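Local coordinates for integrase (PDB 6QBW) that catalyses the insertion of viral DNA into the host genome, this piece being the catalytic core domain with its metal-binding active site, at the calcium ion site. Sequence-based numbering; all coordinates share one arbitrary frame.

The calcium ion site. Residues 13-15, 70, 72, 109. With CA (calcium ion), chain B.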
ATOM      1  N   ASP A  13      -1.333  11.783 -18.587  1.00 51.45           N
ATOM      2  CA  ASP A  13      -0.263  12.249 -19.459  1.00 52.17           C
ATOM      3  C   ASP A  13       1.009  11.444 -19.227  1.00 52.01           C
ATOM      4  O   ASP A  13       1.219  10.899 -18.148  1.00 52.05           O
ATOM      5  CB  ASP A  13       0.005  13.735 -19.204  1.00 52.49           C
ATOM      6  CG  ASP A  13       1.000  14.337 -20.193  1.00 53.16           C
ATOM      7  OD1 ASP A  13       0.977  13.987 -21.399  1.00 53.03           O
ATOM      8  OD2 ASP A  13       1.806  15.183 -19.756  1.00 53.93           O
ATOM      9  N   VAL A  14       1.841  11.348 -20.254  1.00 52.49           N
ATOM     10  CA  VAL A  14       3.207  10.878 -20.079  1.00 52.85           C
ATOM     11  C   VAL A  14       4.139  12.046 -20.387  1.00 53.23           C
ATOM     12  O   VAL A  14       4.102  12.620 -21.477  1.00 53.24           O
ATOM     13  CB  VAL A  14       3.542   9.673 -20.974  1.00 53.05           C
ATOM     14  CG1 VAL A  14       4.967   9.197 -20.712  1.00 53.07           C
ATOM     15  CG2 VAL A  14       2.544   8.546 -20.734  1.00 53.37           C
ATOM     16  N   THR A  15       4.956  12.401 -19.402  1.00 53.62           N
ATOM     17  CA  THR A  15       5.898  13.497 -19.532  1.00 54.16           C
ATOM     18  C   THR A  15       7.291  12.993 -19.188  1.00 54.77           C
ATOM     19  O   THR A  15       7.445  12.034 -18.434  1.00 54.26           O
ATOM     20  CB  THR A  15       5.520  14.704 -18.636  1.00 54.01           C
ATOM     21  OG1 THR A  15       6.481  15.747 -18.807  1.00 54.41           O
ATOM     22  CG2 THR A  15       5.462  14.330 -17.157  1.00 54.06           C
ATOM     23  N   ASP A  70      -3.705  13.072 -24.181  1.00 57.10           N
ATOM     24  CA  ASP A  70      -3.249  13.638 -25.442  1.00 57.57           C
ATOM     25  C   ASP A  70      -3.138  12.510 -26.477  1.00 58.21           C
ATOM     26  O   ASP A  70      -3.486  11.361 -26.185  1.00 57.93           O
ATOM     27  CB  ASP A  70      -1.924  14.412 -25.260  1.00 57.50           C
ATOM     28  CG  ASP A  70      -0.783  13.558 -24.708  1.00 57.56           C
ATOM     29  OD1 ASP A  70      -0.859  12.315 -24.741  1.00 57.81           O
ATOM     30  OD2 ASP A  70       0.215  14.140 -24.239  1.00 58.09           O
ATOM     31  N   GLY A  72      -0.455  11.179 -27.510  1.00 58.88           N
ATOM     32  CA  GLY A  72       0.841  10.546 -27.358  1.00 59.27           C
ATOM     33  C   GLY A  72       0.778   9.105 -27.827  1.00 59.66           C
ATOM     34  O   GLY A  72      -0.302   8.500 -27.841  1.00 59.76           O
ATOM     35  N   ASN A 109       1.888  18.023 -13.428  1.00 51.12           N
ATOM     36  CA  ASN A 109       3.253  17.661 -13.810  1.00 50.78           C
ATOM     37  C   ASN A 109       4.292  18.623 -13.220  1.00 50.71           C
ATOM     38  O   ASN A 109       5.332  18.192 -12.724  1.00 50.97           O
ATOM     39  CB  ASN A 109       3.401  17.641 -15.334  1.00 50.73           C
ATOM     40  CG  ASN A 109       2.703  16.466 -15.981  1.00 50.65           C
ATOM     41  OD1 ASN A 109       2.114  15.624 -15.305  1.00 51.22           O
ATOM     42  ND2 ASN A 109       2.766  16.403 -17.305  1.00 50.10           N
TER
HETATM   43 CA    CA B 301       2.636  13.918 -23.427  1.00 84.59          CA
HETATM   44  O   HOH W   1       1.499  11.754 -23.491  1.00 68.51           O
HETATM   45  O   HOH W   2       2.431  16.223 -22.419  1.00 72.32           O
HETATM   46  O   HOH W   3       4.771  13.358 -24.117  1.00 52.46           O
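Calcium sits here in the active site of a retroviral integrase core, an RNase H-like fold whose D,D-35-E motif supplies the carboxylates; Asp13 and Asp70 are its two aspartates. Each gives the ion one oxygen. Asp13 reaches it with OD1, 2.6 Å from the calcium, its CG anti to the backbone N (chi1 -173°), while OD2 stays well back. Asp70 comes in beside it with OD2, also 2.6 Å from the metal, the two carboxylate oxygens neighbours in the shell; its CG takes the crowded position between backbone N and carbonyl carbon (chi1 59°). The main-chain carbonyl O of Val14 adds a longer bond, 2.8 Å to the calcium, and three waters make the modelled shell a distorted six-coordinate one.

The protein side is the well-braced one. Water 1, wedged between ion and protein, accepts from the backbone N of Val14 and lies 2.7 Å from Asp70 OD1, so both oxygens of that carboxylate serve the site, one directly and one through water. The same OD1 takes the N-H of Gly72 from above the carboxylate plane, at 3.0 Å between Gly72 N and Asp70 OD1. Behind Asp13, away from the calcium, Asn109 turns its amide so that Asp13 OD2 lies nearly in the amide plane; ND2 donates to the anti lone pair of OD2 at 2.9 Å, in a somewhat bent bond (137° at the hydrogen). This second-shell bond should steady the rotation of Asp13 and hold OD1 toward the metal. The positive ion probably favours the ionised form of both aspartates.

Waters 2 and 3 make the looser side: water 3, 2.3 Å from the calcium, is bound away from both carboxylates, and water 2 touches Asp13 OD2 only weakly. Calcium here probably stands in for the catalytic magnesium. In the fold, Asp13 and Val14 lie on strand 9-19, Asp70 and Gly72 on the loop following strand 66-68, and Asn109 on helix 104-122.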